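Local coordinates for YARHG domain-containing protein (Legionella pneumophila subsp. pneumophila, PDB 4G2A) that is of unknown function but may bind nutrients, with a strand-rich DUF4424 region and a helical YARHG domain, at residues S11-V16 with C48-K53; M64-P69 with I139-S144; Y246-S251 with L255-R260. All coordinates share one frame; numbering follows the deposited sequence.

Contact 1 (S11-V16 with C48-K53)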
loop_
_atom_site.group_PDB
_atom_site.type_symbol
_atom_site.label_atom_id
_atom_site.label_comp_id
_atom_site.label_asym_id
_atom_site.label_seq_id
_atom_site.Cartn_x
_atom_site.Cartn_y
_atom_site.Cartn_z
ATOM N N SER A 11 7.341 -5.296 7.427
ATOM C CA SER A 11 7.816 -5.011 8.780
ATOM C C SER A 11 9.330 -5.066 8.819
ATOM O O SER A 11 9.935 -5.843 8.062
ATOM C CB SER A 11 7.244 -6.020 9.776
ATOM O OG SER A 11 5.892 -5.771 10.129
ATOM N N LEU A 12 9.943 -4.245 9.691
ATOM C CA LEU A 12 11.394 -4.283 9.928
ATOM C C LEU A 12 11.768 -5.648 10.536
ATOM O O LEU A 12 10.922 -6.208 11.250
ATOM C CB LEU A 12 11.832 -3.163 10.926
ATOM C CG LEU A 12 12.020 -1.746 10.422
ATOM C CD1 LEU A 12 12.436 -0.853 11.547
ATOM C CD2 LEU A 12 13.066 -1.664 9.307
ATOM N N PRO A 13 12.992 -6.196 10.347
ATOM C CA PRO A 13 13.356 -7.400 11.112
ATOM C C PRO A 13 13.468 -7.005 12.580
ATOM O O PRO A 13 13.750 -5.838 12.882
ATOM C CB PRO A 13 14.724 -7.820 10.533
ATOM C CG PRO A 13 15.025 -6.884 9.426
ATOM C CD PRO A 13 14.156 -5.669 9.608
ATOM N N ILE A 14 13.188 -7.926 13.498
ATOM C CA ILE A 14 13.286 -7.568 14.904
ATOM C C ILE A 14 14.131 -8.599 15.656
ATOM O O ILE A 14 14.164 -9.762 15.254
ATOM C CB ILE A 14 11.884 -7.374 15.549
ATOM C CG1 ILE A 14 11.022 -8.632 15.492
ATOM C CG2 ILE A 14 11.156 -6.186 14.957
ATOM C CD1 ILE A 14 10.530 -9.036 16.806
ATOM N N PRO A 15 14.775 -8.226 16.780
ATOM C CA PRO A 15 15.493 -9.243 17.563
ATOM C C PRO A 15 14.556 -9.967 18.539
ATOM O O PRO A 15 13.602 -9.373 19.039
ATOM C CB PRO A 15 16.555 -8.432 18.313
ATOM C CG PRO A 15 16.033 -7.017 18.365
ATOM C CD PRO A 15 14.861 -6.888 17.416
ATOM N N VAL A 16 14.843 -11.257 18.813
ATOM C CA VAL A 16 14.092 -12.100 19.746
ATOM C C VAL A 16 14.382 -11.609 21.184
ATOM O O VAL A 16 13.458 -11.526 21.996
ATOM C CB VAL A 16 14.445 -13.602 19.537
ATOM C CG1 VAL A 16 13.747 -14.497 20.560
ATOM C CG2 VAL A 16 14.100 -14.051 18.123
ATOM N N CYS A 48 13.720 -5.209 0.459
ATOM C CA CYS A 48 14.240 -4.480 1.609
ATOM C C CYS A 48 15.650 -4.883 1.933
ATOM O O CYS A 48 15.922 -6.055 2.113
ATOM C CB CYS A 48 13.340 -4.670 2.827
ATOM S SG CYS A 48 11.568 -4.514 2.492
ATOM N N ASN A 49 16.521 -3.900 2.100
ATOM C CA ASN A 49 17.878 -4.131 2.516
ATOM C C ASN A 49 18.066 -3.467 3.854
ATOM O O ASN A 49 17.441 -2.444 4.115
ATOM C CB ASN A 49 18.916 -3.662 1.473
ATOM C CG ASN A 49 20.214 -4.412 1.660
ATOM O OD1 ASN A 49 20.372 -5.536 1.181
ATOM N ND2 ASN A 49 21.139 -3.856 2.439
ATOM N N PHE A 50 18.878 -4.085 4.724
ATOM C CA PHE A 50 19.150 -3.614 6.078
ATOM C C PHE A 50 20.602 -3.827 6.395
ATOM O O PHE A 50 21.177 -4.863 6.042
ATOM C CB PHE A 50 18.291 -4.352 7.132
ATOM C CG PHE A 50 16.845 -4.568 6.774
ATOM C CD1 PHE A 50 15.891 -3.589 7.043
ATOM C CD2 PHE A 50 16.435 -5.737 6.146
ATOM C CE1 PHE A 50 14.549 -3.767 6.658
ATOM C CE2 PHE A 50 15.101 -5.915 5.769
ATOM C CZ PHE A 50 14.164 -4.930 6.040
ATOM N N THR A 51 21.192 -2.863 7.085
ATOM C CA THR A 51 22.589 -2.934 7.494
ATOM C C THR A 51 22.577 -2.899 9.006
ATOM O O THR A 51 21.983 -1.997 9.593
ATOM C CB THR A 51 23.403 -1.793 6.837
ATOM O OG1 THR A 51 23.153 -1.755 5.434
ATOM C CG2 THR A 51 24.869 -1.917 7.063
ATOM N N PHE A 52 23.169 -3.900 9.627
ATOM C CA PHE A 52 23.255 -4.030 11.083
ATOM C C PHE A 52 24.687 -4.000 11.514
ATOM O O PHE A 52 25.526 -4.578 10.824
ATOM C CB PHE A 52 22.621 -5.347 11.555
ATOM C CG PHE A 52 21.131 -5.448 11.352
ATOM C CD1 PHE A 52 20.251 -4.972 12.314
ATOM C CD2 PHE A 52 20.608 -6.057 10.221
ATOM C CE1 PHE A 52 18.876 -5.081 12.133
ATOM C CE2 PHE A 52 19.236 -6.169 10.040
ATOM C CZ PHE A 52 18.374 -5.695 11.001
ATOM N N LYS A 53 24.984 -3.370 12.656
ATOM C CA LYS A 53 26.347 -3.363 13.164
ATOM C C LYS A 53 26.435 -3.932 14.600
ATOM O O LYS A 53 25.701 -3.505 15.499
ATOM C CB LYS A 53 26.995 -1.964 13.107
ATOM C CG LYS A 53 28.512 -2.048 13.321
ATOM C CD LYS A 53 29.213 -0.706 13.401
ATOM C CE LYS A 53 30.612 -0.804 13.997
ATOM N NZ LYS A 53 30.591 -0.755 15.494
#

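Contact 2 (M64-P69 with I139-S144)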
loop_
_atom_site.group_PDB
_atom_site.type_symbol
_atom_site.label_atom_id
_atom_site.label_comp_id
_atom_site.label_asym_id
_atom_site.label_seq_id
_atom_site.Cartn_x
_atom_site.Cartn_y
_atom_site.Cartn_z
HETATM N N MSE A 64 16.908 -13.529 14.524
HETATM C CA MSE A 64 16.139 -12.416 13.979
HETATM C C MSE A 64 14.804 -12.929 13.543
HETATM O O MSE A 64 14.713 -14.075 13.105
HETATM C CB MSE A 64 16.849 -11.784 12.790
HETATM C CG MSE A 64 17.973 -10.875 13.155
HETATM SE SE MSE A 64 18.409 -9.771 11.616
HETATM C CE MSE A 64 20.107 -9.083 12.294
ATOM N N ALA A 65 13.771 -12.075 13.610
ATOM C CA ALA A 65 12.428 -12.459 13.203
ATOM C C ALA A 65 11.780 -11.418 12.325
ATOM O O ALA A 65 11.947 -10.213 12.567
ATOM C CB ALA A 65 11.565 -12.697 14.428
ATOM N N PHE A 66 11.028 -11.893 11.299
ATOM C CA PHE A 66 10.200 -11.061 10.424
ATOM C C PHE A 66 8.741 -11.293 10.839
ATOM O O PHE A 66 8.212 -12.340 10.498
ATOM C CB PHE A 66 10.414 -11.348 8.920
ATOM C CG PHE A 66 9.350 -10.733 8.017
ATOM C CD1 PHE A 66 9.423 -9.398 7.632
ATOM C CD2 PHE A 66 8.291 -11.496 7.539
ATOM C CE1 PHE A 66 8.467 -8.845 6.770
ATOM C CE2 PHE A 66 7.328 -10.934 6.687
ATOM C CZ PHE A 66 7.432 -9.616 6.303
ATOM N N PRO A 67 8.091 -10.361 11.594
ATOM C CA PRO A 67 6.689 -10.574 11.993
ATOM C C PRO A 67 5.722 -10.276 10.866
ATOM O O PRO A 67 6.004 -9.444 10.007
ATOM C CB PRO A 67 6.486 -9.596 13.152
ATOM C CG PRO A 67 7.743 -8.821 13.275
ATOM C CD PRO A 67 8.576 -9.055 12.070
ATOM N N PHE A 68 4.568 -10.924 10.870
ATOM C CA PHE A 68 3.609 -10.691 9.786
ATOM C C PHE A 68 2.150 -10.906 10.231
ATOM O O PHE A 68 1.884 -11.711 11.132
ATOM C CB PHE A 68 3.937 -11.615 8.580
ATOM C CG PHE A 68 4.105 -13.075 8.926
ATOM C CD1 PHE A 68 2.995 -13.902 9.104
ATOM C CD2 PHE A 68 5.363 -13.633 9.051
ATOM C CE1 PHE A 68 3.152 -15.255 9.414
ATOM C CE2 PHE A 68 5.519 -14.991 9.359
ATOM C CZ PHE A 68 4.415 -15.789 9.552
ATOM N N PRO A 69 1.182 -10.227 9.569
ATOM C CA PRO A 69 -0.239 -10.526 9.860
ATOM C C PRO A 69 -0.650 -11.841 9.190
ATOM O O PRO A 69 0.000 -12.305 8.254
ATOM C CB PRO A 69 -0.983 -9.318 9.258
ATOM C CG PRO A 69 -0.088 -8.801 8.170
ATOM C CD PRO A 69 1.320 -9.242 8.470
ATOM N N ILE A 139 21.259 -7.772 5.708
ATOM C CA ILE A 139 20.014 -8.535 5.708
ATOM C C ILE A 139 19.201 -8.040 4.534
ATOM O O ILE A 139 19.080 -6.838 4.344
ATOM C CB ILE A 139 19.213 -8.498 7.070
ATOM C CG1 ILE A 139 20.046 -9.069 8.278
ATOM C CG2 ILE A 139 17.834 -9.211 6.954
ATOM C CD1 ILE A 139 20.532 -10.550 8.185
ATOM N N HIS A 140 18.684 -8.969 3.724
ATOM C CA HIS A 140 17.823 -8.660 2.585
ATOM C C HIS A 140 16.539 -9.486 2.640
ATOM O O HIS A 140 16.580 -10.684 2.899
ATOM C CB HIS A 140 18.532 -8.859 1.234
ATOM C CG HIS A 140 17.701 -8.399 0.073
ATOM N ND1 HIS A 140 16.939 -9.281 -0.661
ATOM C CD2 HIS A 140 17.495 -7.150 -0.397
ATOM C CE1 HIS A 140 16.320 -8.549 -1.573
ATOM N NE2 HIS A 140 16.616 -7.261 -1.448
ATOM N N HIS A 141 15.409 -8.812 2.408
ATOM C CA HIS A 141 14.063 -9.354 2.348
ATOM C C HIS A 141 13.491 -9.173 0.952
ATOM O O HIS A 141 13.732 -8.158 0.289
ATOM C CB HIS A 141 13.140 -8.660 3.357
ATOM C CG HIS A 141 13.362 -9.032 4.782
ATOM N ND1 HIS A 141 12.681 -8.390 5.805
ATOM C CD2 HIS A 141 14.196 -9.949 5.326
ATOM C CE1 HIS A 141 13.109 -8.942 6.926
ATOM N NE2 HIS A 141 14.023 -9.884 6.686
ATOM N N ASP A 142 12.733 -10.166 0.514
ATOM C CA ASP A 142 12.031 -10.171 -0.765
ATOM C C ASP A 142 10.758 -10.957 -0.513
ATOM O O ASP A 142 10.824 -12.096 -0.059
ATOM C CB ASP A 142 12.900 -10.762 -1.902
ATOM C CG ASP A 142 12.251 -10.911 -3.270
ATOM O OD1 ASP A 142 11.071 -10.531 -3.418
ATOM O OD2 ASP A 142 12.911 -11.451 -4.184
ATOM N N TYR A 143 9.611 -10.307 -0.700
ATOM C CA TYR A 143 8.297 -10.900 -0.494
ATOM C C TYR A 143 7.234 -10.013 -1.150
ATOM O O TYR A 143 7.532 -8.906 -1.602
ATOM C CB TYR A 143 8.002 -11.117 1.012
ATOM C CG TYR A 143 8.106 -9.859 1.849
ATOM C CD1 TYR A 143 9.331 -9.436 2.362
ATOM C CD2 TYR A 143 6.973 -9.127 2.185
ATOM C CE1 TYR A 143 9.430 -8.287 3.141
ATOM C CE2 TYR A 143 7.057 -7.991 2.981
ATOM C CZ TYR A 143 8.290 -7.567 3.444
ATOM O OH TYR A 143 8.375 -6.447 4.222
ATOM N N SER A 144 5.995 -10.512 -1.178
ATOM C CA SER A 144 4.829 -9.811 -1.716
ATOM C C SER A 144 3.692 -9.867 -0.734
ATOM O O SER A 144 3.680 -10.711 0.149
ATOM C CB SER A 144 4.388 -10.441 -3.037
ATOM O OG SER A 144 5.398 -10.252 -4.010
#

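Contact 3 (Y246-S251 with L255-R260)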
loop_
_atom_site.group_PDB
_atom_site.type_symbol
_atom_site.label_atom_id
_atom_site.label_comp_id
_atom_site.label_asym_id
_atom_site.label_seq_id
_atom_site.Cartn_x
_atom_site.Cartn_y
_atom_site.Cartn_z
ATOM N N TYR A 246 -20.619 5.715 -6.793
ATOM C CA TYR A 246 -21.306 5.193 -5.602
ATOM C C TYR A 246 -22.012 6.307 -4.758
ATOM O O TYR A 246 -23.132 6.047 -4.323
ATOM C CB TYR A 246 -20.368 4.332 -4.726
ATOM C CG TYR A 246 -19.780 3.095 -5.395
ATOM C CD1 TYR A 246 -20.116 2.750 -6.707
ATOM C CD2 TYR A 246 -18.871 2.281 -4.723
ATOM C CE1 TYR A 246 -19.539 1.644 -7.339
ATOM C CE2 TYR A 246 -18.301 1.162 -5.341
ATOM C CZ TYR A 246 -18.642 0.843 -6.647
ATOM O OH TYR A 246 -18.093 -0.271 -7.247
ATOM N N PRO A 247 -21.479 7.549 -4.557
ATOM C CA PRO A 247 -22.252 8.548 -3.790
ATOM C C PRO A 247 -23.638 8.809 -4.396
ATOM O O PRO A 247 -24.591 8.932 -3.624
ATOM C CB PRO A 247 -21.373 9.792 -3.842
ATOM C CG PRO A 247 -20.005 9.261 -4.027
ATOM C CD PRO A 247 -20.157 8.092 -4.931
ATOM N N TRP A 248 -23.762 8.825 -5.765
ATOM C CA TRP A 248 -25.034 8.996 -6.480
ATOM C C TRP A 248 -25.935 7.787 -6.316
ATOM O O TRP A 248 -27.156 7.943 -6.193
ATOM C CB TRP A 248 -24.822 9.259 -7.984
ATOM C CG TRP A 248 -24.352 10.640 -8.282
ATOM C CD1 TRP A 248 -23.122 11.003 -8.739
ATOM C CD2 TRP A 248 -25.088 11.856 -8.099
ATOM N NE1 TRP A 248 -23.024 12.376 -8.807
ATOM C CE2 TRP A 248 -24.223 12.925 -8.428
ATOM C CE3 TRP A 248 -26.397 12.149 -7.670
ATOM C CZ2 TRP A 248 -24.639 14.261 -8.390
ATOM C CZ3 TRP A 248 -26.799 13.473 -7.620
ATOM C CH2 TRP A 248 -25.924 14.511 -7.969
ATOM N N LEU A 249 -25.350 6.579 -6.322
ATOM C CA LEU A 249 -26.156 5.371 -6.180
ATOM C C LEU A 249 -26.652 5.193 -4.750
ATOM O O LEU A 249 -27.780 4.751 -4.576
ATOM C CB LEU A 249 -25.404 4.121 -6.664
ATOM C CG LEU A 249 -25.216 4.013 -8.182
ATOM C CD1 LEU A 249 -24.165 3.018 -8.517
ATOM C CD2 LEU A 249 -26.485 3.595 -8.861
ATOM N N ASN A 250 -25.856 5.589 -3.746
ATOM C CA ASN A 250 -26.199 5.462 -2.325
ATOM C C ASN A 250 -27.058 6.628 -1.808
ATOM O O ASN A 250 -27.618 6.524 -0.715
ATOM C CB ASN A 250 -24.934 5.342 -1.471
ATOM C CG ASN A 250 -24.052 4.162 -1.801
ATOM O OD1 ASN A 250 -24.488 3.138 -2.332
ATOM N ND2 ASN A 250 -22.786 4.272 -1.461
ATOM N N SER A 251 -27.165 7.719 -2.597
ATOM C CA SER A 251 -27.940 8.918 -2.283
ATOM C C SER A 251 -29.402 8.564 -2.035
ATOM O O SER A 251 -29.961 7.705 -2.733
ATOM C CB SER A 251 -27.822 9.940 -3.409
ATOM O OG SER A 251 -28.374 11.191 -3.030
ATOM N N LEU A 255 -32.789 10.812 -7.663
ATOM C CA LEU A 255 -33.420 11.395 -8.863
ATOM C C LEU A 255 -33.614 12.905 -8.740
ATOM O O LEU A 255 -33.342 13.623 -9.704
ATOM C CB LEU A 255 -34.742 10.700 -9.205
ATOM C CG LEU A 255 -34.614 9.216 -9.597
ATOM C CD1 LEU A 255 -35.931 8.645 -10.032
ATOM C CD2 LEU A 255 -33.547 9.005 -10.664
ATOM N N SER A 256 -34.016 13.385 -7.543
ATOM C CA SER A 256 -34.195 14.806 -7.227
ATOM C C SER A 256 -32.853 15.543 -7.258
ATOM O O SER A 256 -32.768 16.630 -7.820
ATOM C CB SER A 256 -34.843 14.971 -5.852
ATOM O OG SER A 256 -36.023 14.192 -5.729
ATOM N N LYS A 257 -31.807 14.931 -6.665
ATOM C CA LYS A 257 -30.441 15.454 -6.596
ATOM C C LYS A 257 -29.799 15.503 -8.012
ATOM O O LYS A 257 -29.155 16.506 -8.335
ATOM C CB LYS A 257 -29.604 14.605 -5.619
ATOM C CG LYS A 257 -28.497 15.361 -4.909
ATOM C CD LYS A 257 -27.840 14.496 -3.836
ATOM C CE LYS A 257 -26.538 15.078 -3.329
ATOM N NZ LYS A 257 -25.984 14.306 -2.182
ATOM N N LEU A 258 -30.003 14.457 -8.861
ATOM C CA LEU A 258 -29.460 14.437 -10.233
ATOM C C LEU A 258 -30.104 15.537 -11.110
ATOM O O LEU A 258 -29.422 16.130 -11.948
ATOM C CB LEU A 258 -29.656 13.067 -10.917
ATOM C CG LEU A 258 -28.748 11.902 -10.555
ATOM C CD1 LEU A 258 -29.367 10.579 -11.006
ATOM C CD2 LEU A 258 -27.394 12.029 -11.192
ATOM N N ALA A 259 -31.416 15.800 -10.917
ATOM C CA ALA A 259 -32.165 16.836 -11.640
ATOM C C ALA A 259 -31.650 18.253 -11.297
ATOM O O ALA A 259 -31.755 19.153 -12.131
ATOM C CB ALA A 259 -33.649 16.726 -11.325
ATOM N N ARG A 260 -31.075 18.431 -10.087
ATOM C CA ARG A 260 -30.497 19.684 -9.576
ATOM C C ARG A 260 -29.150 20.033 -10.233
ATOM O O ARG A 260 -28.633 21.129 -9.993
ATOM C CB ARG A 260 -30.279 19.591 -8.052
ATOM C CG ARG A 260 -31.507 19.892 -7.208
ATOM C CD ARG A 260 -31.195 19.702 -5.736
ATOM N NE ARG A 260 -32.160 18.803 -5.099
ATOM C CZ ARG A 260 -31.978 18.212 -3.924
ATOM N NH1 ARG A 260 -30.864 18.416 -3.234
ATOM N NH2 ARG A 260 -32.911 17.409 -3.428
HETATM O O HOH W 1 -27.530 12.819 -0.364
#

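Contact 1 (S11-V16 with C48-K53)
F50 and F52 both leave their strand with CG anti to the carbonyl carbon and beside the backbone N (chi1 -43° and -67°), and both reach toward P13, which comes from the opposite direction to meet F50. With chi2 of F50 at -86°, its ring offers a face to the pyrrolidine. P13 CD stands over the middle of this ring, 3.6 Å from the F50 centroid and close to the ring normal, so the pair is a CH-pi contact. CD is bonded to the amide nitrogen, and its hydrogens are probably polarised, which suits them to an aromatic face. P13 CG also lies above the ring, on its CD2-CE2 side, 3.7 Å from F50 CD2. P13 thus spreads two ring carbons over a single phenyl face. CG also serves a second ring, touching F52 at its edge, near the plane, with P13 CG and F52 CZ 3.9 Å apart. The same proline therefore meets one phenylalanine over its face and the other at its rim. L12 adds one branch: its CD2 methyl approaches F50 obliquely, 3.7 Å from CE1. All four residues are buried and their meeting is wholly apolar, with P13 facing F50 across 8.6 Å between their CA atoms. The contact joins the break in strand 10-15, where P13 sits, to the inner side of strand 43-54 in the strand-rich DUF4424 region. L12 makes its backbone bond with V160 of strand 155-160, whereas I14 bonds to A65 of strand 60-68, so the chain changes partners at P13, whose own carbonyl accepts a bond from W167 NE1. Strand 43-54 lies between strands 21-33 and 136-150, and M23 and Y159 help to enclose the proline and F50, respectively.

Contact 2 (M64-P69 with I139-S144)
F66 and Y143 meet in an aromatic cluster in the interior of an apparently curled, barrel-like set of strands. Strands 64-68 and 139-144 run 10.8 Å apart with their directions 27° from parallel, a distance spanned by side chains. The tight part centres on F66, whose CG lies anti to the backbone N (chi1 167°), carrying the ring across the gap. Its edge points at the face of Y143 with the planes inclined at 55°; F66 CZ stands 3.6 Å from Y143 CZ and is offset toward the rim of the tyrosine ring. H141 flanks the same phenylalanine obliquely, its CE1 lying 3.8 Å from F66 CD1, and Y143 carries H141 CB at its own edge. F95 stacks on F66, Y46 stacks on Y143, and W127 meets H141, extending the cluster beyond the two strands. Toward the start of the strands the contact narrows to one aliphatic meeting, selenomethionine M64 and I139 tip to tip. The M64 chain is extended beyond CG and brings M64 SE to 3.8 Å from I139 CG1. On the other face of strand 139-144 the character changes: H140, D142 and S144 are partly exposed, and D142 OD1 is hydrogen-bonded to H45 NE2. Back inside, the tyrosine oxygen also joins the cluster, with Y143 OH near the plane of the F66 ring and 3.5 Å from F66 CE1.

Contact 3 (Y246-S251 with L255-R260)
The short connection between two successive helices of the YARHG domain is closed where W248, near the end of helix 236-250, lies against K257 and L258 of the short helix 254-259. The indole has CG anti to the carbonyl carbon (chi1 -75°), which sends its six-membered ring across the connection. L258 crosses it obliquely and sets one methyl over a face: CD2 is 3.9 Å from the centroid of that ring, 19° off the normal, a CH-pi contact displaced toward the ring's rim. The benzo edge is occupied too. W248 CZ3 lies 3.6 Å from K257 CB, near the ring plane, and 3.6 Å from L258 N, so the tryptophan abuts the helix backbone as well as its side chains. K257 then runs outward as an extended chain over the exposed side. Its CD passes 3.4 Å from S251 OG, while NZ is too distant from the indole for more than a weak cation-pi attraction. A water ties the two residues instead, accepting from K257 NZ at 2.8 Å and bonding to S251 OG at 3.2 Å. The contact is thus apolar around the indole and hydrated at its margin. The K257 side chain also comes within about 3 Å of a sulfate, probably from the crystallisation liquor. R260, outside the contact proper, pairs through NH1 with sulfate and through NH2 with D253. Inward, W248 and L258 both rest on L269 of helix 263-275, and helix 309-321 adds L314 against W248 and A321 against L258.

In the fold
Contacts 1 and 2 are neighbouring parts of one strand-rich region, their centres about 9 Å apart. Backbone bonds join them directly: I14 N lies 2.8 Å from A65 O, and F50 N lies 2.8 Å from I139 O, so each contact's two segments are strand partners of the other's. Their aromatic interiors merge as well, since the edge-to-face pair of F50 and H141 links the phenylalanine under P13 to the F66 cluster. Contact 3 belongs to the helical YARHG domain on the opposite side of the chain's centre. Its centre is about 51 Å from contact 1 and 46 Å from contact 2, and it carries the nearby sulfate.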